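Local coordinates for activator of Hsp90 ATPase homologue 1/2-like C-terminal domain-containing protein (Staphylococcus saprophyticus subsp. saprophyticus, PDB 3Q6A) that is of unknown function but belongs to the AHA1 family, whose helix-grip fold wraps a sheet round a long helix, here packed against its copy in the crystal, at the interface of chains A and B. Residues are numbered along the deposited sequence; one frame, centred on the assembly and turned at random. Chains: chain A/B, uncharacterized protein.

The three contacts follow the long helix 102-125 of each copy and the loop after it. Contact 3 lies where the two helices pack on each other midway along; contacts 1 and 2 are largely two-fold counterparts, each setting one helix end against the partner's residues 128-129. Between C-alpha centres, contacts 1 and 2 are about 8 Å apart, sharing B:Val121, while contact 3 is about 13 Å from contact 1 and 11 Å from contact 2, with which it shares A:Tyr114. Helix pairing and loop packing thus form one continuous surface, which could support a dimer, although the crystal alone does not prove one.

Contact 1: the interface of chains A and B. Residues chain A 120-121, 124-125, 127; chain B 121, 127-129.
The C-terminal end of helix 102-125 in chain A receives the loop after the same helix in chain B, with A:His125 lying on B:Val127 and A:Val121 on B:Ile129. Histidine suits this place because one ring can serve both an apolar and a polar neighbour. B:Val127 sets its CB over the centre of one imidazole face, 3.9 Å from the centroid, while CB of A:Glu124 lies against the opposite face, offset toward the rim. The ring's NE2 donates to the backbone carbonyl O of B:Thr128 at 2.7 Å, bent to 145° at the hydrogen; this donor stands above the carbonyl plane rather than on a lone pair. B:Ile129 CG2 meets the ring edge in plane. The B:Ile129 and A:Val121 side chains cross at about a right angle, CG2 to CG2 a tight 3.4 Å. A:Val121 and B:Val121 reach tip to tip, their CG2 methyls squeezed to 3.2 Å, perhaps within model error; small, branched valine suits so close a helix approach. In A:Val121, CG1 is anti to the backbone N (chi1 -172°), which turns CG2 to B:Val121 and B:Ile129 while CG1 also touches the partner valine. The aliphatic part of A:Lys120 flanks B:Ile129, CE 4.0 Å from CB, and bends at its end to bring NZ to A:Glu124 OE2 at 2.6 Å, a salt bridge between residues one helical turn apart. The site lies at the C-terminal end of the helix pairing.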
# COMPACT_ATOMS: atom_id res chain seq x y z
N LYS A 120 -1.78 2.78 8.78
CA LYS A 120 -1.59 4.24 8.81
C LYS A 120 -2.92 5.02 8.87
O LYS A 120 -3.09 5.90 9.72
CB LYS A 120 -0.77 4.66 7.59
CG LYS A 120 -0.23 6.08 7.66
CD LYS A 120 0.63 6.39 6.45
CE LYS A 120 1.02 7.87 6.39
NZ LYS A 120 1.79 8.33 7.58
N VAL A 121 -3.87 4.69 7.99
CA VAL A 121 -5.18 5.38 7.97
C VAL A 121 -5.95 5.12 9.25
O VAL A 121 -6.50 6.03 9.86
CB VAL A 121 -6.04 4.91 6.78
CG1 VAL A 121 -7.29 5.78 6.67
CG2 VAL A 121 -5.22 4.97 5.51
N GLU A 124 -4.08 7.11 12.08
CA GLU A 124 -4.01 8.56 11.87
C GLU A 124 -5.37 9.21 11.65
O GLU A 124 -5.54 10.40 11.94
CB GLU A 124 -3.10 8.89 10.67
CG GLU A 124 -1.62 8.75 10.96
CD GLU A 124 -0.74 9.01 9.74
OE1 GLU A 124 -1.26 9.45 8.69
OE2 GLU A 124 0.48 8.76 9.84
N HIS A 125 -6.34 8.45 11.17
CA HIS A 125 -7.63 9.06 10.88
C HIS A 125 -8.86 8.44 11.50
O HIS A 125 -9.96 8.99 11.36
CB HIS A 125 -7.80 9.15 9.37
CG HIS A 125 -6.83 10.07 8.71
ND1 HIS A 125 -6.76 11.42 9.01
CD2 HIS A 125 -5.85 9.84 7.80
CE1 HIS A 125 -5.79 11.98 8.31
NE2 HIS A 125 -5.22 11.04 7.57
N VAL A 127 -10.50 5.88 10.57
CA VAL A 127 -11.38 5.30 9.57
C VAL A 127 -10.59 4.14 8.97
O VAL A 127 -9.36 4.11 9.07
CB VAL A 127 -11.78 6.30 8.45
CG1 VAL A 127 -12.60 7.43 9.05
CG2 VAL A 127 -10.55 6.85 7.76
N VAL B 121 -8.07 5.56 0.13
CA VAL B 121 -8.41 6.30 1.33
C VAL B 121 -8.96 7.70 1.01
O VAL B 121 -9.93 8.15 1.63
CB VAL B 121 -7.18 6.48 2.23
CG1 VAL B 121 -7.55 7.31 3.45
CG2 VAL B 121 -6.65 5.11 2.64
N VAL B 127 -9.91 11.77 3.31
CA VAL B 127 -8.75 12.08 4.14
C VAL B 127 -7.52 11.57 3.40
O VAL B 127 -7.63 10.74 2.49
CB VAL B 127 -8.81 11.41 5.54
CG1 VAL B 127 -9.88 12.08 6.38
CG2 VAL B 127 -9.09 9.93 5.41
N THR B 128 -6.35 12.06 3.78
CA THR B 128 -5.13 11.67 3.09
C THR B 128 -4.06 11.05 4.00
O THR B 128 -3.97 11.38 5.17
CB THR B 128 -4.50 12.90 2.39
OG1 THR B 128 -3.81 13.69 3.37
CG2 THR B 128 -5.58 13.76 1.76
N ILE B 129 -3.25 10.16 3.44
CA ILE B 129 -2.19 9.55 4.23
C ILE B 129 -0.83 9.71 3.57
O ILE B 129 -0.25 8.74 3.07
CB ILE B 129 -2.42 8.05 4.46
CG1 ILE B 129 -2.86 7.39 3.15
CG2 ILE B 129 -3.42 7.86 5.57
CD1 ILE B 129 -2.68 5.86 3.11

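Contact 2: the interface of chains A and B. Residues chain A 114, 128-130; chain B 120-121, 124-125.
At the edge of the B:His125 imidazole, in the plane of the ring, lies the carbonyl O of A:Thr128; the phenol of A:Tyr114 has the carbonyl O of A:Arg130 at its own edge. Each ring stands on helix 102-125 of its own chain, the long helix of the AHA1-family helix-grip fold, and both read the backbone of the chain A segment that follows it. B:His125 NE2 donates to A:Thr128 O at 2.7 Å in a fairly straight bond, 160° at the hydrogen, although the donor still stands above the carbonyl plane. Because the acceptor is a main-chain oxygen, the bond itself does not use the threonine side chain. A:Tyr114 OH donates to A:Arg130 O within its own chain; the modelled separation is unusually short and is best read with caution. Between the rings, A:Ile129 packs its CB against B:Lys120 CE at 3.7 Å. The A:Ile129 side chain crosses that of B:Val121 at about a right angle, with CG2 3.8 Å from CG2. Lysine suits this border because its long methylene run can cover isoleucine while its amine turns away. With CG anti to the backbone N (chi1 -178°), B:Lys120 runs extended before bending at chi4, where NZ makes a salt bridge and hydrogen bond to B:Glu124 OE2 at 2.7 Å, on the syn side and 20° out of the carboxylate plane. B:Glu124 OE1 hydrogen-bonds water 1 at 2.9 Å, and water 1 hydrogen-bonds A:Arg130 N at 2.8 Å, both of undecided direction.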
# COMPACT_ATOMS: atom_id res chain seq x y z
N TYR A 114 0.26 -2.89 1.61
CA TYR A 114 -1.17 -2.63 1.81
C TYR A 114 -1.55 -2.67 3.29
O TYR A 114 -2.25 -1.78 3.78
CB TYR A 114 -2.03 -3.63 1.04
CG TYR A 114 -3.51 -3.33 1.15
CD1 TYR A 114 -4.04 -2.17 0.61
CD2 TYR A 114 -4.37 -4.21 1.80
CE1 TYR A 114 -5.40 -1.88 0.72
CE2 TYR A 114 -5.73 -3.94 1.92
CZ TYR A 114 -6.24 -2.76 1.37
OH TYR A 114 -7.58 -2.46 1.50
N THR A 128 -11.29 3.21 8.34
CA THR A 128 -10.60 2.04 7.78
C THR A 128 -10.89 1.74 6.32
O THR A 128 -11.91 2.14 5.77
CB THR A 128 -10.95 0.77 8.60
OG1 THR A 128 -12.31 0.39 8.35
CG2 THR A 128 -10.79 1.02 10.08
N ILE A 129 -9.96 1.02 5.70
CA ILE A 129 -10.17 0.56 4.34
C ILE A 129 -10.07 -0.97 4.44
O ILE A 129 -9.36 -1.48 5.29
CB ILE A 129 -9.12 1.12 3.35
CG1 ILE A 129 -7.71 1.00 3.92
CG2 ILE A 129 -9.45 2.57 3.03
CD1 ILE A 129 -6.63 1.27 2.90
N ARG A 130 -10.82 -1.68 3.60
CA ARG A 130 -10.87 -3.14 3.60
C ARG A 130 -9.59 -3.88 3.97
O ARG A 130 -8.62 -3.84 3.23
CB ARG A 130 -11.36 -3.63 2.25
N LYS B 120 -7.38 5.04 -2.58
CA LYS B 120 -8.55 4.42 -1.96
C LYS B 120 -9.02 5.19 -0.73
O LYS B 120 -10.22 5.48 -0.56
CB LYS B 120 -8.23 2.97 -1.61
CG LYS B 120 -9.39 2.17 -1.00
CD LYS B 120 -8.97 0.76 -0.62
CE LYS B 120 -10.13 -0.05 -0.01
NZ LYS B 120 -11.23 -0.36 -1.00
N VAL B 121 -8.07 5.56 0.13
CA VAL B 121 -8.41 6.30 1.33
C VAL B 121 -8.96 7.70 1.01
O VAL B 121 -9.93 8.15 1.63
CB VAL B 121 -7.18 6.48 2.23
CG1 VAL B 121 -7.55 7.31 3.45
CG2 VAL B 121 -6.65 5.11 2.64
N GLU B 124 -12.55 7.17 -0.57
CA GLU B 124 -13.53 6.52 0.30
C GLU B 124 -13.76 7.26 1.61
O GLU B 124 -14.81 7.10 2.24
CB GLU B 124 -13.13 5.07 0.59
CG GLU B 124 -13.29 4.13 -0.60
CD GLU B 124 -12.88 2.71 -0.29
OE1 GLU B 124 -12.67 2.39 0.90
OE2 GLU B 124 -12.78 1.89 -1.22
N HIS B 125 -12.81 8.09 2.03
CA HIS B 125 -12.95 8.81 3.29
C HIS B 125 -12.70 10.31 3.28
O HIS B 125 -12.92 10.98 4.29
CB HIS B 125 -12.05 8.18 4.36
CG HIS B 125 -12.47 6.80 4.74
ND1 HIS B 125 -13.73 6.51 5.21
CD2 HIS B 125 -11.81 5.61 4.67
CE1 HIS B 125 -13.83 5.21 5.41
NE2 HIS B 125 -12.68 4.64 5.09
O HOH W 1 -12.67 -0.22 2.11

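Contact 3: the interface of chains A and B. Residues chain A 110, 113-114, 117; chain B 110, 113-114, 117.
A:Val113 and B:Val113 form the apolar centre, their side chains crossing at a slant with CG1 3.7 Å from CG1. Valine suits two helices that come this close: it is short, and its branch offers a methyl to each of two neighbours. One turn further along the helix, A:Ser117 and B:Ser117 bring their CB atoms to 3.5 Å, an approach that suits so small a residue. The hydroxyl of A:Ser117 donates to the carbonyl O of A:Val113 at 2.9 Å, from above the carbonyl plane, and B:Ser117 does likewise within its own helix, which satisfies the donor beside the partner. A:Ser117 OG also lies in plane at the edge of the B:Tyr114 ring, 3.5 Å from CD1. In A:Val113, CG1 is anti to the backbone N (chi1 174°), which turns that methyl to its twin and CG2 to B:Glu110, where it meets the glutamate CG at 3.8 Å. The exchanged pair, A:Glu110 CG and B:Val113 CG2, repeats this geometry. Each glutamate thus lends its methylenes to the core, while the chain, extended beyond CG, carries the carboxylate outward. Residues 110, 113, 114 and 117 recur at helical spacing along one face of helix 102-125, the face that each long helix turns to its partner.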
# COMPACT_ATOMS: atom_id res chain seq x y z
N GLU A 110 3.33 -6.66 -1.88
CA GLU A 110 2.05 -5.99 -2.01
C GLU A 110 1.28 -6.13 -0.70
O GLU A 110 0.71 -5.17 -0.20
CB GLU A 110 1.24 -6.62 -3.13
CG GLU A 110 -0.14 -6.04 -3.29
CD GLU A 110 -0.87 -6.67 -4.47
OE1 GLU A 110 -1.21 -7.87 -4.40
OE2 GLU A 110 -1.07 -5.97 -5.47
N VAL A 113 2.84 -3.90 2.10
CA VAL A 113 2.63 -2.47 1.85
C VAL A 113 1.18 -2.07 2.10
O VAL A 113 0.90 -1.03 2.72
CB VAL A 113 3.05 -2.10 0.42
CG1 VAL A 113 2.68 -0.63 0.14
CG2 VAL A 113 4.54 -2.30 0.24
N TYR A 114 0.26 -2.89 1.61
CA TYR A 114 -1.17 -2.63 1.81
C TYR A 114 -1.55 -2.67 3.29
O TYR A 114 -2.25 -1.78 3.78
CB TYR A 114 -2.03 -3.63 1.04
CG TYR A 114 -3.51 -3.33 1.15
CD1 TYR A 114 -4.04 -2.17 0.61
CD2 TYR A 114 -4.37 -4.21 1.80
CE1 TYR A 114 -5.40 -1.88 0.72
CE2 TYR A 114 -5.73 -3.94 1.92
CZ TYR A 114 -6.24 -2.76 1.37
OH TYR A 114 -7.58 -2.46 1.50
N SER A 117 -0.42 0.39 5.01
CA SER A 117 -1.21 1.53 4.58
C SER A 117 -2.54 1.53 5.34
O SER A 117 -3.03 2.57 5.75
CB SER A 117 -1.47 1.45 3.06
OG SER A 117 -0.26 1.56 2.34
N GLU B 110 6.05 -1.51 -4.59
CA GLU B 110 5.73 -0.77 -3.38
C GLU B 110 5.12 0.59 -3.74
O GLU B 110 4.11 0.98 -3.19
CB GLU B 110 7.01 -0.55 -2.57
CG GLU B 110 6.83 0.29 -1.33
CD GLU B 110 8.11 0.39 -0.57
OE1 GLU B 110 9.07 0.97 -1.13
OE2 GLU B 110 8.18 -0.13 0.55
N VAL B 113 1.52 0.11 -5.11
CA VAL B 113 0.58 -0.31 -4.07
C VAL B 113 0.28 0.83 -3.12
O VAL B 113 -0.86 1.06 -2.76
CB VAL B 113 1.12 -1.49 -3.25
CG1 VAL B 113 0.11 -1.86 -2.16
CG2 VAL B 113 1.36 -2.69 -4.18
N TYR B 114 1.32 1.55 -2.70
CA TYR B 114 1.11 2.67 -1.79
C TYR B 114 0.23 3.76 -2.44
O TYR B 114 -0.72 4.23 -1.84
CB TYR B 114 2.46 3.27 -1.38
CG TYR B 114 2.32 4.35 -0.35
CD1 TYR B 114 1.72 4.09 0.88
CD2 TYR B 114 2.74 5.66 -0.61
CE1 TYR B 114 1.55 5.11 1.84
CE2 TYR B 114 2.58 6.68 0.34
CZ TYR B 114 1.98 6.39 1.56
OH TYR B 114 1.84 7.39 2.50
N SER B 117 -3.27 2.79 -2.48
CA SER B 117 -3.84 2.75 -1.13
C SER B 117 -4.20 4.16 -0.72
O SER B 117 -5.24 4.39 -0.11
CB SER B 117 -2.83 2.17 -0.12
OG SER B 117 -2.56 0.83 -0.44